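MaoC-like dehydratase (Phytophthora Capsici, PDB 3KH8) probably catalyses the reversible hydration of enoyl-CoA thioesters, as a hot-dog-fold lyase of the MaoC-like, hydratase 2 family. Local coordinates at residues M122-L133 / P173-R184. Residues are numbered along the deposited sequence; the frame is centred on the assembly and turned at random.
Sequences MILHGEQSVEIL and PVAKLISGSFIR
G126 and E127 both give their backbone N-H to the carbonyl of G180, a classic beta bulge in the antiparallel pair formed by strands 123-132 and 173-184. The G126 N to G180 O bond, 2.8 Å, runs nearly along the C=O axis, while E127 N arrives tilted from the carbonyl plane; two donors thus grip one oxygen. F182 N to L124 O (2.8 Å) and E131 N to K176 O (2.8 Å) continue the ladder on either side of the bulge. On the sheet face of H125 and Q128, helix 251-266 meets both side chains. Q128 bends at chi2 (66°), which lays its amide along its own strand: Q128 NE2 donates to S129 O (3.2 Å), reaching it from the face opposite I178 N, and Q128 OE1, in the plane of the H125 ring, accepts a weak bond from H125 NE2 (3.0 Å). This polar patch gives way to V130, both methyls against L177 CD2 (3.8 Å from CG1). On the other face, L124 CD1 lies at the F182 ring edge, and waters join S129 OG to K176 O and E131 OE1 to K176 NZ. At the M122/R184 end, M122 CA lies 3.5 Å above one guanidinium face, offset toward its rim. Strand 123-132 also pairs with 274-281 of the MaoC-like half, so the hot-dog sheet runs on between halves; backbone bonds span the pair, the bulge shifting register by one.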
loop_
_atom_site.group_PDB
_atom_site.type_symbol
_atom_site.label_atom_id
_atom_site.label_comp_id
_atom_site.label_asym_id
_atom_site.label_seq_id
_atom_site.Cartn_x
_atom_site.Cartn_y
_atom_site.Cartn_z
ATOM N N MET A 122 -4.958 -28.916 -7.668
ATOM C CA MET A 122 -5.653 -29.012 -8.953
ATOM C C MET A 122 -6.758 -27.958 -9.107
ATOM O O MET A 122 -7.523 -27.988 -10.074
ATOM C CB MET A 122 -6.205 -30.428 -9.178
ATOM C CG MET A 122 -5.156 -31.540 -9.100
ATOM S SD MET A 122 -3.857 -31.449 -10.354
ATOM C CE MET A 122 -4.611 -32.364 -11.699
ATOM N N ILE A 123 -6.828 -27.033 -8.150
ATOM C CA ILE A 123 -7.792 -25.931 -8.195
ATOM C C ILE A 123 -7.140 -24.633 -8.689
ATOM O O ILE A 123 -5.974 -24.352 -8.388
ATOM C CB ILE A 123 -8.502 -25.711 -6.819
ATOM C CG1 ILE A 123 -9.891 -25.090 -7.016
ATOM C CG2 ILE A 123 -7.653 -24.858 -5.876
ATOM C CD1 ILE A 123 -10.808 -25.212 -5.807
ATOM N N LEU A 124 -7.893 -23.860 -9.468
ATOM C CA LEU A 124 -7.465 -22.521 -9.866
ATOM C C LEU A 124 -8.644 -21.560 -9.977
ATOM O O LEU A 124 -9.770 -21.974 -10.269
ATOM C CB LEU A 124 -6.625 -22.541 -11.160
ATOM C CG LEU A 124 -7.071 -23.030 -12.556
ATOM C CD1 LEU A 124 -7.417 -24.519 -12.606
ATOM C CD2 LEU A 124 -8.187 -22.183 -13.180
ATOM N N HIS A 125 -8.377 -20.283 -9.725
ATOM C CA HIS A 125 -9.374 -19.238 -9.900
ATOM C C HIS A 125 -9.523 -18.955 -11.391
ATOM O O HIS A 125 -8.679 -18.299 -12.005
ATOM C CB HIS A 125 -8.985 -17.979 -9.116
ATOM C CG HIS A 125 -10.066 -16.942 -9.057
ATOM N ND1 HIS A 125 -9.803 -15.611 -8.818
ATOM C CD2 HIS A 125 -11.408 -17.039 -9.215
ATOM C CE1 HIS A 125 -10.937 -14.933 -8.820
ATOM N NE2 HIS A 125 -11.926 -15.776 -9.062
ATOM N N GLY A 126 -10.601 -19.480 -11.966
ATOM C CA GLY A 126 -10.796 -19.464 -13.409
ATOM C C GLY A 126 -11.621 -18.311 -13.940
ATOM O O GLY A 126 -11.370 -17.835 -15.046
ATOM N N GLU A 127 -12.607 -17.872 -13.156
ATOM C CA GLU A 127 -13.575 -16.868 -13.597
ATOM C C GLU A 127 -13.952 -15.907 -12.472
ATOM O O GLU A 127 -13.968 -16.286 -11.298
ATOM C CB GLU A 127 -14.844 -17.547 -14.129
ATOM C CG GLU A 127 -14.642 -18.374 -15.400
ATOM C CD GLU A 127 -15.909 -19.050 -15.901
ATOM O OE1 GLU A 127 -16.993 -18.845 -15.313
ATOM O OE2 GLU A 127 -15.817 -19.797 -16.900
ATOM N N GLN A 128 -14.266 -14.667 -12.840
ATOM C CA GLN A 128 -14.775 -13.686 -11.886
ATOM C C GLN A 128 -15.823 -12.777 -12.515
ATOM O O GLN A 128 -15.633 -12.256 -13.614
ATOM C CB GLN A 128 -13.639 -12.838 -11.298
ATOM C CG GLN A 128 -14.081 -11.910 -10.157
ATOM C CD GLN A 128 -14.535 -12.682 -8.930
ATOM O OE1 GLN A 128 -13.838 -13.578 -8.461
ATOM N NE2 GLN A 128 -15.712 -12.346 -8.417
ATOM N N SER A 129 -16.924 -12.593 -11.797
ATOM C CA SER A 129 -17.962 -11.656 -12.184
ATOM C C SER A 129 -18.231 -10.697 -11.030
ATOM O O SER A 129 -18.276 -11.113 -9.868
ATOM C CB SER A 129 -19.245 -12.401 -12.555
ATOM O OG SER A 129 -20.285 -11.487 -12.835
ATOM N N VAL A 130 -18.389 -9.418 -11.363
ATOM C CA VAL A 130 -18.720 -8.381 -10.389
ATOM C C VAL A 130 -19.866 -7.535 -10.925
ATOM O O VAL A 130 -19.765 -6.952 -12.006
ATOM C CB VAL A 130 -17.501 -7.476 -10.064
ATOM C CG1 VAL A 130 -17.879 -6.392 -9.063
ATOM C CG2 VAL A 130 -16.348 -8.305 -9.517
ATOM N N GLU A 131 -20.960 -7.488 -10.170
ATOM C CA GLU A 131 -22.098 -6.645 -10.502
ATOM C C GLU A 131 -22.314 -5.618 -9.395
ATOM O O GLU A 131 -22.508 -5.982 -8.234
ATOM C CB GLU A 131 -23.363 -7.488 -10.700
ATOM C CG GLU A 131 -24.549 -6.679 -11.210
ATOM C CD GLU A 131 -25.843 -7.474 -11.282
ATOM O OE1 GLU A 131 -25.825 -8.705 -11.041
ATOM O OE2 GLU A 131 -26.886 -6.854 -11.587
ATOM N N ILE A 132 -22.278 -4.337 -9.763
ATOM C CA ILE A 132 -22.399 -3.259 -8.786
ATOM C C ILE A 132 -23.817 -2.681 -8.797
ATOM O O ILE A 132 -24.241 -2.065 -9.779
ATOM C CB ILE A 132 -21.345 -2.138 -9.018
ATOM C CG1 ILE A 132 -19.925 -2.723 -9.124
ATOM C CG2 ILE A 132 -21.431 -1.064 -7.922
ATOM C CD1 ILE A 132 -19.458 -3.514 -7.884
ATOM N N LEU A 133 -24.540 -2.903 -7.705
ATOM C CA LEU A 133 -25.884 -2.355 -7.534
ATOM C C LEU A 133 -25.826 -0.905 -7.050
ATOM O O LEU A 133 -26.588 -0.057 -7.513
ATOM C CB LEU A 133 -26.709 -3.214 -6.562
ATOM C CG LEU A 133 -27.171 -4.635 -6.933
ATOM C CD1 LEU A 133 -27.648 -4.751 -8.382
ATOM C CD2 LEU A 133 -26.117 -5.705 -6.611
ATOM N N PRO A 173 -29.117 -4.251 -1.309
ATOM C CA PRO A 173 -27.974 -4.841 -2.021
ATOM C C PRO A 173 -26.987 -3.782 -2.512
ATOM O O PRO A 173 -27.401 -2.699 -2.926
ATOM C CB PRO A 173 -28.630 -5.544 -3.220
ATOM C CG PRO A 173 -30.070 -5.722 -2.835
ATOM C CD PRO A 173 -30.390 -4.517 -2.003
ATOM N N VAL A 174 -25.693 -4.085 -2.447
ATOM C CA VAL A 174 -24.676 -3.176 -2.991
ATOM C C VAL A 174 -23.854 -3.822 -4.115
ATOM O O VAL A 174 -23.560 -3.171 -5.117
ATOM C CB VAL A 174 -23.756 -2.519 -1.894
ATOM C CG1 VAL A 174 -24.579 -1.990 -0.718
ATOM C CG2 VAL A 174 -22.683 -3.475 -1.403
ATOM N N ALA A 175 -23.498 -5.098 -3.948
ATOM C CA ALA A 175 -22.707 -5.821 -4.950
ATOM C C ALA A 175 -22.977 -7.319 -4.962
ATOM O O ALA A 175 -23.232 -7.932 -3.919
ATOM C CB ALA A 175 -21.206 -5.551 -4.767
ATOM N N LYS A 176 -22.909 -7.899 -6.158
ATOM C CA LYS A 176 -23.020 -9.338 -6.340
ATOM C C LYS A 176 -21.776 -9.846 -7.065
ATOM O O LYS A 176 -21.438 -9.370 -8.156
ATOM C CB LYS A 176 -24.292 -9.676 -7.120
ATOM C CG LYS A 176 -24.540 -11.163 -7.335
ATOM C CD LYS A 176 -25.826 -11.375 -8.116
ATOM C CE LYS A 176 -25.938 -12.801 -8.610
ATOM N NZ LYS A 176 -27.041 -12.954 -9.601
ATOM N N LEU A 177 -21.093 -10.799 -6.441
ATOM C CA LEU A 177 -19.883 -11.386 -7.002
ATOM C C LEU A 177 -20.118 -12.858 -7.297
ATOM O O LEU A 177 -20.763 -13.555 -6.516
ATOM C CB LEU A 177 -18.704 -11.258 -6.028
ATOM C CG LEU A 177 -18.451 -9.958 -5.252
ATOM C CD1 LEU A 177 -17.290 -10.151 -4.278
ATOM C CD2 LEU A 177 -18.177 -8.793 -6.178
ATOM N N ILE A 178 -19.602 -13.324 -8.429
ATOM C CA ILE A 178 -19.551 -14.756 -8.703
ATOM C C ILE A 178 -18.123 -15.150 -9.054
ATOM O O ILE A 178 -17.540 -14.641 -10.018
ATOM C CB ILE A 178 -20.532 -15.195 -9.824
ATOM C CG1 ILE A 178 -21.974 -14.839 -9.442
ATOM C CG2 ILE A 178 -20.392 -16.702 -10.097
ATOM C CD1 ILE A 178 -22.947 -14.812 -10.612
ATOM N N SER A 179 -17.569 -16.048 -8.243
ATOM C CA SER A 179 -16.223 -16.560 -8.433
ATOM C C SER A 179 -16.285 -17.974 -8.996
ATOM O O SER A 179 -17.014 -18.821 -8.476
ATOM C CB SER A 179 -15.471 -16.561 -7.100
ATOM O OG SER A 179 -14.182 -17.136 -7.241
ATOM N N GLY A 180 -15.520 -18.221 -10.056
ATOM C CA GLY A 180 -15.446 -19.546 -10.663
ATOM C C GLY A 180 -14.125 -20.234 -10.379
ATOM O O GLY A 180 -13.065 -19.742 -10.770
ATOM N N SER A 181 -14.192 -21.366 -9.680
ATOM C CA SER A 181 -13.015 -22.201 -9.429
ATOM C C SER A 181 -13.034 -23.425 -10.331
ATOM O O SER A 181 -14.073 -24.069 -10.494
ATOM C CB SER A 181 -12.946 -22.636 -7.963
ATOM O OG SER A 181 -12.632 -21.545 -7.118
ATOM N N PHE A 182 -11.885 -23.740 -10.922
ATOM C CA PHE A 182 -11.772 -24.909 -11.786
ATOM C C PHE A 182 -10.951 -26.006 -11.120
ATOM O O PHE A 182 -9.828 -25.773 -10.677
ATOM C CB PHE A 182 -11.182 -24.533 -13.148
ATOM C CG PHE A 182 -11.286 -25.624 -14.182
ATOM C CD1 PHE A 182 -12.490 -25.869 -14.838
ATOM C CD2 PHE A 182 -10.177 -26.399 -14.509
ATOM C CE1 PHE A 182 -12.589 -26.875 -15.799
ATOM C CE2 PHE A 182 -10.265 -27.404 -15.468
ATOM C CZ PHE A 182 -11.474 -27.640 -16.115
ATOM N N ILE A 183 -11.540 -27.195 -11.039
ATOM C CA ILE A 183 -10.869 -28.370 -10.494
ATOM C C ILE A 183 -10.628 -29.341 -11.648
ATOM O O ILE A 183 -11.537 -30.068 -12.060
ATOM C CB ILE A 183 -11.707 -29.042 -9.376
ATOM C CG1 ILE A 183 -12.158 -28.003 -8.342
ATOM C CG2 ILE A 183 -10.914 -30.168 -8.708
ATOM C CD1 ILE A 183 -13.432 -28.368 -7.615
ATOM N N ARG A 184 -9.407 -29.329 -12.180
ATOM C CA ARG A 184 -9.056 -30.166 -13.330
ATOM C C ARG A 184 -8.986 -31.644 -12.955
ATOM O O ARG A 184 -8.444 -32.004 -11.908
ATOM C CB ARG A 184 -7.755 -29.692 -13.994
ATOM C CG ARG A 184 -6.554 -29.548 -13.064
ATOM C CD ARG A 184 -5.407 -28.811 -13.754
ATOM N NE ARG A 184 -4.233 -28.671 -12.890
ATOM C CZ ARG A 184 -4.066 -27.711 -11.980
ATOM N NH1 ARG A 184 -2.960 -27.677 -11.249
ATOM N NH2 ARG A 184 -4.999 -26.788 -11.792
HETATM O O HOH W 1 -21.628 -11.076 -10.397
HETATM O O HOH W 2 -27.804 -10.755 -11.721
#